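Lin1944 protein (PDB 3D7L) is of unknown function but belongs to the short-chain dehydrogenase/reductase family and so probably acts as an oxidoreductase. Local coordinates at residues R151-S156 against E187-G192; K20-K25 against V182-E187; S48-Y53 against V97-D102; V56-A61 against S103-G108. One frame throughout, in Å; residues are numbered along the deposited sequence.

Contact 1 of 4, residues R151-S156 against E187-G192; sequences RINTVS and EKSVFG
Arg151 and Asn153 of a sheet strand meet Ser189, Val190 and Gly192 at the C-terminal end of a helix, in a buried polar contact between the parallel sheet of a Rossmann-type fold and a helix laid on one of its faces. Strand 151-156 and helix 187-191 run antiparallel, their axes 8.9 Å apart. A helix ends with carbonyl oxygens pointing beyond its last turn, and here a guanidinium collects them. NH1 and NH2 of Arg151 converge on the single oxygen Ser189 O; the NH1 bond is 2.9 Å long, and this oxygen lies almost exactly in the guanidinium plane, while both nitrogens lie in the plane of the carbonyl. NH2 adds a weak bond to Val190 O, also at the edge. A bend at chi3 (-69°) turns the arginine chain at NE, close to the helix end. Gly192 O sits over one face of the group, 3.1 Å from Arg151 CZ, without a hydrogen bond. The positive charge at the negative end of the helix dipole is probably favourable for both. NH1 has a further acceptor in Gln194 O, just beyond the helix. Asn153 is held by its two ends: OD1 receives Glu197 N, while the amide nitrogen is shared between Gln194 O and Ser189. Ser189 OG, also bonded to Thr111 OG1, lies in the Asn153 amide plane, 3.1 Å from ND2 along a nearly straight bond of 164°.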
# COMPACT_ATOMS: atom_id res chain seq x y z
N ARG D 151 -17.00 7.89 8.97
CA ARG D 151 -16.84 6.73 8.07
C ARG D 151 -15.72 6.96 7.06
O ARG D 151 -15.35 8.11 6.78
CB ARG D 151 -18.15 6.40 7.35
CG ARG D 151 -19.37 6.26 8.31
CD ARG D 151 -20.70 6.05 7.54
NE ARG D 151 -21.06 7.26 6.82
CZ ARG D 151 -20.93 7.47 5.51
NH1 ARG D 151 -20.48 6.53 4.69
NH2 ARG D 151 -21.29 8.63 5.01
N ILE D 152 -15.17 5.87 6.54
CA ILE D 152 -14.14 5.98 5.49
C ILE D 152 -14.23 4.81 4.51
O ILE D 152 -14.19 3.63 4.91
CB ILE D 152 -12.69 6.11 6.10
CG1 ILE D 152 -11.62 6.10 4.98
CG2 ILE D 152 -12.39 4.96 7.12
CD1 ILE D 152 -10.27 6.66 5.42
N ASN D 153 -14.36 5.15 3.23
CA ASN D 153 -14.41 4.14 2.16
C ASN D 153 -13.46 4.50 1.02
O ASN D 153 -12.96 5.61 0.97
CB ASN D 153 -15.83 4.03 1.57
CG ASN D 153 -16.88 3.68 2.61
OD1 ASN D 153 -16.84 2.60 3.20
ND2 ASN D 153 -17.84 4.58 2.81
N THR D 154 -13.22 3.56 0.11
CA THR D 154 -12.45 3.87 -1.08
C THR D 154 -13.27 3.54 -2.32
O THR D 154 -14.15 2.67 -2.29
CB THR D 154 -11.08 3.14 -1.15
OG1 THR D 154 -11.27 1.73 -1.02
CG2 THR D 154 -10.17 3.62 -0.06
N VAL D 155 -13.00 4.26 -3.40
CA VAL D 155 -13.61 3.98 -4.70
C VAL D 155 -12.48 3.56 -5.64
O VAL D 155 -11.45 4.24 -5.73
CB VAL D 155 -14.43 5.16 -5.22
CG1 VAL D 155 -14.94 4.90 -6.67
CG2 VAL D 155 -15.61 5.46 -4.26
N SER D 156 -12.66 2.42 -6.30
CA SER D 156 -11.63 1.86 -7.19
C SER D 156 -12.16 1.78 -8.62
O SER D 156 -12.95 0.89 -8.97
CB SER D 156 -11.16 0.49 -6.73
OG SER D 156 -10.10 0.04 -7.57
N GLU D 187 -20.83 9.16 -4.47
CA GLU D 187 -22.11 9.55 -3.85
C GLU D 187 -22.57 8.50 -2.82
O GLU D 187 -23.06 8.85 -1.76
CB GLU D 187 -23.19 9.81 -4.90
CG GLU D 187 -24.56 10.09 -4.29
CD GLU D 187 -25.65 10.38 -5.32
OE1 GLU D 187 -25.36 10.53 -6.51
OE2 GLU D 187 -26.83 10.48 -4.93
N LYS D 188 -22.42 7.21 -3.16
CA LYS D 188 -22.73 6.11 -2.25
C LYS D 188 -21.90 6.25 -0.97
O LYS D 188 -22.45 6.15 0.12
CB LYS D 188 -22.47 4.76 -2.94
CG LYS D 188 -22.79 3.55 -2.10
CD LYS D 188 -22.50 2.25 -2.85
CE LYS D 188 -22.69 1.05 -1.93
NZ LYS D 188 -24.08 0.86 -1.45
N SER D 189 -20.60 6.52 -1.10
CA SER D 189 -19.75 6.72 0.07
C SER D 189 -20.16 7.93 0.91
O SER D 189 -20.27 7.81 2.12
CB SER D 189 -18.26 6.81 -0.30
OG SER D 189 -17.51 6.93 0.87
N VAL D 190 -20.44 9.07 0.29
CA VAL D 190 -20.78 10.28 1.04
C VAL D 190 -22.17 10.20 1.69
O VAL D 190 -22.34 10.58 2.86
CB VAL D 190 -20.65 11.56 0.15
CG1 VAL D 190 -21.22 12.84 0.86
CG2 VAL D 190 -19.21 11.77 -0.27
N PHE D 191 -23.16 9.70 0.96
CA PHE D 191 -24.55 9.82 1.38
C PHE D 191 -25.12 8.55 1.99
O PHE D 191 -26.13 8.61 2.70
CB PHE D 191 -25.41 10.31 0.22
CG PHE D 191 -25.21 11.75 -0.10
CD1 PHE D 191 -25.82 12.74 0.68
CD2 PHE D 191 -24.40 12.14 -1.16
CE1 PHE D 191 -25.62 14.10 0.39
CE2 PHE D 191 -24.21 13.48 -1.46
CZ PHE D 191 -24.81 14.47 -0.67
N GLY D 192 -24.47 7.42 1.70
CA GLY D 192 -24.77 6.14 2.36
C GLY D 192 -24.20 6.10 3.77
O GLY D 192 -23.79 7.14 4.31

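Contact 2 of 4, residues K20-K25 against V182-E187; sequences KERLEK and VARAFE
Arg22 reaches over helix 179-191 from the C-terminal part of helix 14-23, the first helix of the Rossmann-type fold, and forms a salt bridge with Glu187. Its NE, placed by a bend at chi3 (77°), lies 2.6 Å from Glu187 OE1 in a bond of 166°, with the oxygen in the guanidinium plane and approached nearly along its C-O axis. NH2 supplements this with a weak bond to the same oxygen, and the guanidinium and carboxylate are almost coplanar, 18° apart. Around this pair, the aliphatic part of Arg22 packs on the helix backbone: CD is 3.6 Å from Arg184 N, and CG and CD also touch Ala183 CB. Leu23 CD2 rests against CA and CB of Glu187, the two side chains sliding past each other in opposite directions. Farther out, the other carboxylate oxygen, OE2, pairs with Lys26 NZ, so Glu187 answers two positive charges. A water donates to Arg22 O and weakly to OE1. Arg184 brings a like charge close, which the carboxylate would partly offset. Its CG lies over one face of the Arg22 guanidinium, and Arg22 NH1 stands over the centre of the Arg184 guanidinium, 3.8 Å from Arg184 CZ.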
# COMPACT_ATOMS: atom_id res chain seq x y z
N LYS D 20 -17.83 16.02 -8.76
CA LYS D 20 -18.41 17.33 -8.49
C LYS D 20 -19.85 17.44 -9.04
O LYS D 20 -20.75 17.91 -8.34
CB LYS D 20 -17.52 18.43 -9.09
CG LYS D 20 -17.86 19.88 -8.64
CD LYS D 20 -16.99 20.87 -9.41
CE LYS D 20 -17.36 22.33 -9.14
NZ LYS D 20 -18.69 22.68 -9.71
N GLU D 21 -20.04 17.00 -10.28
CA GLU D 21 -21.34 17.10 -10.92
C GLU D 21 -22.47 16.39 -10.19
O GLU D 21 -23.59 16.91 -10.11
CB GLU D 21 -21.26 16.62 -12.36
CG GLU D 21 -22.34 17.22 -13.24
CD GLU D 21 -22.02 17.14 -14.73
OE1 GLU D 21 -22.83 17.69 -15.53
OE2 GLU D 21 -20.98 16.56 -15.11
N ARG D 22 -22.20 15.19 -9.68
CA ARG D 22 -23.17 14.47 -8.86
C ARG D 22 -23.39 15.15 -7.51
O ARG D 22 -24.52 15.50 -7.19
CB ARG D 22 -22.77 13.00 -8.65
CG ARG D 22 -22.99 12.12 -9.86
CD ARG D 22 -23.24 10.65 -9.47
NE ARG D 22 -24.61 10.47 -8.99
CZ ARG D 22 -25.68 10.30 -9.76
NH1 ARG D 22 -25.58 10.26 -11.09
NH2 ARG D 22 -26.88 10.15 -9.20
N LEU D 23 -22.31 15.32 -6.74
CA LEU D 23 -22.39 15.83 -5.36
C LEU D 23 -22.93 17.26 -5.23
O LEU D 23 -23.56 17.60 -4.22
CB LEU D 23 -21.03 15.69 -4.66
CG LEU D 23 -20.32 14.32 -4.68
CD1 LEU D 23 -19.04 14.34 -3.85
CD2 LEU D 23 -21.22 13.19 -4.22
N GLU D 24 -22.68 18.08 -6.25
CA GLU D 24 -23.23 19.43 -6.35
C GLU D 24 -24.75 19.52 -6.17
O GLU D 24 -25.24 20.50 -5.61
CB GLU D 24 -22.98 19.98 -7.75
CG GLU D 24 -21.72 20.69 -7.93
CD GLU D 24 -21.69 21.40 -9.26
OE1 GLU D 24 -21.29 22.57 -9.24
OE2 GLU D 24 -22.08 20.80 -10.30
N LYS D 25 -25.47 18.54 -6.71
CA LYS D 25 -26.93 18.53 -6.71
C LYS D 25 -27.49 18.41 -5.30
O LYS D 25 -28.64 18.79 -5.05
CB LYS D 25 -27.45 17.33 -7.51
CG LYS D 25 -26.79 17.05 -8.84
CD LYS D 25 -27.44 17.81 -9.96
CE LYS D 25 -27.67 16.89 -11.14
NZ LYS D 25 -26.43 16.67 -11.89
N VAL D 182 -18.67 5.80 -12.08
CA VAL D 182 -17.78 5.84 -10.94
C VAL D 182 -18.24 6.90 -9.93
O VAL D 182 -18.13 6.69 -8.73
CB VAL D 182 -16.31 6.10 -11.37
CG1 VAL D 182 -15.37 6.05 -10.16
CG2 VAL D 182 -15.87 5.06 -12.42
N ALA D 183 -18.79 8.02 -10.41
CA ALA D 183 -19.18 9.14 -9.53
C ALA D 183 -20.30 8.73 -8.56
O ALA D 183 -20.39 9.26 -7.44
CB ALA D 183 -19.57 10.35 -10.35
N ARG D 184 -21.14 7.78 -9.00
CA ARG D 184 -22.20 7.19 -8.17
C ARG D 184 -21.67 6.51 -6.91
O ARG D 184 -22.29 6.62 -5.85
CB ARG D 184 -23.03 6.19 -8.99
CG ARG D 184 -24.00 6.81 -9.98
CD ARG D 184 -24.77 5.70 -10.75
NE ARG D 184 -25.54 6.25 -11.86
CZ ARG D 184 -26.77 6.76 -11.76
NH1 ARG D 184 -27.43 6.79 -10.61
NH2 ARG D 184 -27.37 7.24 -12.86
N ALA D 185 -20.54 5.82 -7.03
CA ALA D 185 -19.84 5.18 -5.91
C ALA D 185 -19.35 6.18 -4.85
O ALA D 185 -19.42 5.90 -3.62
CB ALA D 185 -18.66 4.35 -6.44
N PHE D 186 -18.83 7.31 -5.32
CA PHE D 186 -18.49 8.42 -4.43
C PHE D 186 -19.74 8.96 -3.73
O PHE D 186 -19.70 9.17 -2.51
CB PHE D 186 -17.81 9.55 -5.21
CG PHE D 186 -16.36 9.29 -5.53
CD1 PHE D 186 -15.36 9.68 -4.65
CD2 PHE D 186 -16.01 8.68 -6.73
CE1 PHE D 186 -14.01 9.45 -4.96
CE2 PHE D 186 -14.68 8.47 -7.05
CZ PHE D 186 -13.68 8.85 -6.15
N GLU D 187 -20.83 9.16 -4.47
CA GLU D 187 -22.11 9.55 -3.85
C GLU D 187 -22.57 8.50 -2.82
O GLU D 187 -23.06 8.85 -1.76
CB GLU D 187 -23.19 9.81 -4.90
CG GLU D 187 -24.56 10.09 -4.29
CD GLU D 187 -25.65 10.38 -5.32
OE1 GLU D 187 -25.36 10.53 -6.51
OE2 GLU D 187 -26.83 10.48 -4.93
O HOH W 1 -26.48 13.47 -7.52
O HOH W 2 -29.71 9.42 -10.59

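Contact 3 of 4, residues S48-Y53 against V97-D102; sequences SIKKMY and VLLGID
Leu99 and Tyr53 each set CG anti to the carbonyl carbon, beside the backbone N (chi1 -58° and -78°), on the side facing the other helix. The contact joins two neighbouring helices, 46-56 and 79-100, in the helical layer on one side of a Rossmann-type sheet. The two methyls of Leu99 divide between neighbours: CD1 is 3.8 Å from Ile49 CG2, the two side chains crossing at about a right angle, and CD2 touches CD of Lys50, whose aliphatic stem is bent at chi2 and chi3. The second subunit also packs here, its Pro79 against Leu99, and the leucine thus takes part in both the intrachain packing and the subunit interface. Tyr53 is sandwiched. Over one face Gly100 CA makes a CH-pi contact, 3.7 Å from the ring centroid and 26° off the normal, while on the opposite face the CE methyl of Met52, a selenomethionine, stands over the centre. Gly100, having no side chain, lets its CA come this close over the ring. The hydroxyl is hydrogen-bonded to Leu96 O. Between the two segments the closest approach is made on the ring's rim, beneath the glycine, with Tyr53 CE2 3.4 Å from Gly100 CA.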
# COMPACT_ATOMS: atom_id res chain seq x y z
N SER D 48 1.14 22.48 3.87
CA SER D 48 0.14 22.86 2.88
C SER D 48 -1.23 22.20 3.15
O SER D 48 -2.28 22.84 3.05
CB SER D 48 0.66 22.52 1.48
OG SER D 48 -0.34 22.71 0.50
N ILE D 49 -1.24 20.91 3.47
CA ILE D 49 -2.51 20.26 3.82
C ILE D 49 -3.12 20.91 5.07
O ILE D 49 -4.33 21.18 5.13
CB ILE D 49 -2.36 18.73 4.02
CG1 ILE D 49 -2.04 18.03 2.69
CG2 ILE D 49 -3.62 18.14 4.62
CD1 ILE D 49 -1.30 16.74 2.87
N LYS D 50 -2.29 21.13 6.08
CA LYS D 50 -2.78 21.74 7.32
C LYS D 50 -3.35 23.12 7.07
O LYS D 50 -4.41 23.45 7.62
CB LYS D 50 -1.69 21.80 8.38
CG LYS D 50 -1.01 20.48 8.54
CD LYS D 50 -0.68 20.18 9.96
CE LYS D 50 0.70 20.65 10.33
NZ LYS D 50 1.40 19.52 11.05
N LYS D 51 -2.68 23.91 6.23
CA LYS D 51 -3.19 25.24 5.88
C LYS D 51 -4.55 25.14 5.19
O LYS D 51 -5.48 25.90 5.51
CB LYS D 51 -2.22 26.00 4.97
CG LYS D 51 -1.84 27.38 5.48
CD LYS D 51 -2.96 28.42 5.36
CE LYS D 51 -2.65 29.65 6.22
NZ LYS D 51 -1.57 30.57 5.66
N MSE D 52 -4.67 24.21 4.24
CA MSE D 52 -5.95 23.99 3.57
C MSE D 52 -7.07 23.76 4.57
O MSE D 52 -8.10 24.41 4.51
CB MSE D 52 -5.87 22.85 2.55
CG MSE D 52 -7.23 22.54 1.90
SE MSE D 52 -7.33 20.83 1.06
CE MSE D 52 -7.13 19.68 2.60
N TYR D 53 -6.84 22.85 5.52
CA TYR D 53 -7.86 22.52 6.52
C TYR D 53 -8.21 23.67 7.49
O TYR D 53 -9.37 23.77 7.93
CB TYR D 53 -7.47 21.25 7.30
CG TYR D 53 -7.70 19.95 6.56
CD1 TYR D 53 -8.93 19.68 5.91
CD2 TYR D 53 -6.70 18.96 6.50
CE1 TYR D 53 -9.14 18.47 5.23
CE2 TYR D 53 -6.91 17.76 5.83
CZ TYR D 53 -8.12 17.51 5.20
OH TYR D 53 -8.30 16.31 4.54
N VAL D 97 -6.21 12.18 5.34
CA VAL D 97 -6.95 11.54 6.43
C VAL D 97 -6.28 11.84 7.78
O VAL D 97 -6.95 12.31 8.71
CB VAL D 97 -7.09 10.01 6.21
CG1 VAL D 97 -7.63 9.34 7.44
CG2 VAL D 97 -7.93 9.72 4.97
N LEU D 98 -4.97 11.60 7.88
CA LEU D 98 -4.30 11.83 9.16
C LEU D 98 -4.44 13.28 9.65
O LEU D 98 -4.48 13.52 10.86
CB LEU D 98 -2.81 11.43 9.11
CG LEU D 98 -2.53 9.99 8.67
CD1 LEU D 98 -1.06 9.74 8.68
CD2 LEU D 98 -3.26 8.96 9.54
N LEU D 99 -4.48 14.23 8.73
CA LEU D 99 -4.57 15.66 9.10
C LEU D 99 -6.00 16.25 9.09
O LEU D 99 -6.21 17.35 9.60
CB LEU D 99 -3.61 16.50 8.24
CG LEU D 99 -2.13 16.09 8.33
CD1 LEU D 99 -1.30 16.65 7.18
CD2 LEU D 99 -1.49 16.44 9.67
N GLY D 100 -6.96 15.50 8.56
CA GLY D 100 -8.34 15.96 8.36
C GLY D 100 -9.45 15.48 9.29
O GLY D 100 -10.58 16.00 9.21
N ILE D 101 -9.17 14.51 10.17
CA ILE D 101 -10.21 13.99 11.09
C ILE D 101 -10.84 15.10 11.93
O ILE D 101 -12.06 15.13 12.14
CB ILE D 101 -9.67 12.82 11.98
CG1 ILE D 101 -9.21 11.64 11.13
CG2 ILE D 101 -10.74 12.33 12.96
CD1 ILE D 101 -8.28 10.65 11.86
N ASP D 102 -10.00 16.04 12.36
CA ASP D 102 -10.42 17.15 13.19
C ASP D 102 -11.28 18.16 12.42
O ASP D 102 -11.98 18.98 13.02
CB ASP D 102 -9.20 17.83 13.84
CG ASP D 102 -8.77 17.17 15.16
OD1 ASP D 102 -9.63 16.53 15.82
OD2 ASP D 102 -7.60 17.31 15.58

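Contact 4 of 4, residues V56-A61 against S103-G108; sequences VGKVDA and SLNDKG
Lys58 and Asn105 cross obliquely, and the lysine chain runs past the amide oxygen to end at Leu104 O. Its bend at chi2 (-82°) sets CD beside the amide, with Lys58 CD 3.4 Å from Asn105 OD1. Lys58 NZ bonds Leu104 O at 2.8 Å from well above the carbonyl plane; that oxygen also accepts from Arg148. The Asn105 amide turns its other end to Asp60. ND2 meets Asp60 OD2 at 3.1 Å from above the carboxylate, the two planes 51° apart, although the bond itself is fairly straight at 161°. The second carboxylate oxygen, OD1, receives Lys5 N from the adjoining strand. One water bridges Lys58 O and Asn105 ND2; another donates to Asp60 OD2 and Asp106 O. On the buried side Val59 and Leu104 also cross, with Val59 CG2 4.1 Å from Leu104 CD2. Two backbone bonds join the segments: Val59 N to Ser103 O at 2.9 Å, and Asn105 N to Val59 O at 2.7 Å. A type II turn from Asn105 to Gly108 then redirects the chain. The arrangement is a single parallel beta bridge between the start of strand 59-64 and the short strand 104-105, just before strand 108-113 joins the Rossmann-type sheet beside 59-64.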
# COMPACT_ATOMS: atom_id res chain seq x y z
N VAL D 56 -10.46 25.86 5.32
CA VAL D 56 -11.77 25.24 5.07
C VAL D 56 -12.72 25.20 6.27
O VAL D 56 -13.93 25.32 6.08
CB VAL D 56 -11.61 23.80 4.49
CG1 VAL D 56 -12.95 23.12 4.40
CG2 VAL D 56 -10.97 23.85 3.13
N GLY D 57 -12.20 25.03 7.49
CA GLY D 57 -13.04 24.80 8.67
C GLY D 57 -13.75 23.44 8.68
O GLY D 57 -13.29 22.49 8.03
N LYS D 58 -14.87 23.35 9.39
CA LYS D 58 -15.58 22.08 9.54
C LYS D 58 -16.39 21.72 8.30
O LYS D 58 -17.10 22.56 7.75
CB LYS D 58 -16.51 22.10 10.77
CG LYS D 58 -15.79 21.86 12.11
CD LYS D 58 -15.58 20.36 12.34
CE LYS D 58 -15.12 20.05 13.76
NZ LYS D 58 -15.09 18.56 14.03
N VAL D 59 -16.25 20.46 7.86
CA VAL D 59 -17.10 19.89 6.79
C VAL D 59 -17.74 18.55 7.16
O VAL D 59 -17.44 17.95 8.21
CB VAL D 59 -16.35 19.81 5.42
CG1 VAL D 59 -16.03 21.20 4.93
CG2 VAL D 59 -15.10 18.95 5.51
N ASP D 60 -18.65 18.09 6.31
CA ASP D 60 -19.34 16.83 6.52
C ASP D 60 -18.65 15.69 5.78
O ASP D 60 -18.75 14.54 6.19
CB ASP D 60 -20.79 16.93 6.07
CG ASP D 60 -21.54 17.96 6.85
OD1 ASP D 60 -21.88 19.01 6.27
OD2 ASP D 60 -21.73 17.74 8.07
N ALA D 61 -17.96 16.01 4.70
CA ALA D 61 -17.28 14.97 3.90
C ALA D 61 -16.02 15.51 3.28
O ALA D 61 -15.99 16.66 2.85
CB ALA D 61 -18.19 14.42 2.81
N SER D 103 -11.26 18.07 11.09
CA SER D 103 -12.10 18.90 10.24
C SER D 103 -13.45 18.30 9.91
O SER D 103 -14.25 18.95 9.25
CB SER D 103 -11.37 19.25 8.94
OG SER D 103 -10.31 20.13 9.21
N LEU D 104 -13.70 17.06 10.33
CA LEU D 104 -14.98 16.45 10.01
C LEU D 104 -15.98 16.61 11.12
O LEU D 104 -15.67 16.44 12.30
CB LEU D 104 -14.84 14.97 9.67
CG LEU D 104 -14.40 14.60 8.26
CD1 LEU D 104 -14.39 13.10 8.19
CD2 LEU D 104 -15.35 15.20 7.19
N ASN D 105 -17.20 16.96 10.72
CA ASN D 105 -18.33 16.95 11.62
C ASN D 105 -18.64 15.52 12.09
O ASN D 105 -18.24 14.53 11.44
CB ASN D 105 -19.54 17.60 10.95
CG ASN D 105 -19.44 19.12 10.86
OD1 ASN D 105 -18.92 19.78 11.77
ND2 ASN D 105 -19.97 19.69 9.78
N ASP D 106 -19.34 15.41 13.21
CA ASP D 106 -19.78 14.12 13.73
C ASP D 106 -20.53 13.35 12.63
O ASP D 106 -21.33 13.94 11.93
CB ASP D 106 -20.68 14.33 14.95
CG ASP D 106 -19.91 14.85 16.18
OD1 ASP D 106 -20.56 15.17 17.18
OD2 ASP D 106 -18.66 14.94 16.15
N LYS D 107 -20.24 12.06 12.47
CA LYS D 107 -20.88 11.22 11.45
C LYS D 107 -20.46 11.56 10.02
O LYS D 107 -21.10 11.14 9.07
CB LYS D 107 -22.42 11.29 11.56
CG LYS D 107 -23.01 11.20 12.98
CD LYS D 107 -23.84 9.94 13.21
CE LYS D 107 -22.95 8.79 13.70
NZ LYS D 107 -23.43 7.44 13.25
N GLY D 108 -19.40 12.36 9.87
CA GLY D 108 -18.84 12.72 8.57
C GLY D 108 -18.14 11.52 7.94
O GLY D 108 -18.15 10.43 8.53
O HOH W 3 -19.84 22.50 8.26
O HOH W 4 -21.54 14.97 8.90

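Overall arrangement
The four contacts illustrate how chemistry follows position in a layered alpha/beta fold. Contacts 1 and 2 share helix 179-191 and Glu187. Contact 1 fastens the helix to the sheet through buried polar groups, whereas contact 2, partly buried, joins it to helix 14-23 by a charged pair; Val155 packs on Phe186 between them. Contact 3, in the helical layer, is buried and largely apolar, with no hydrogen bond between its two segments. Contact 4 is partly buried and mixes two backbone bonds with two from side chains, and it adjoins contact 3 where Tyr53 CB meets Ser103 OG. Its Gly108 O lies 2.8 Å from Arg151 N, a probable hydrogen bond that links contact 4 to contact 1 within the same sheet.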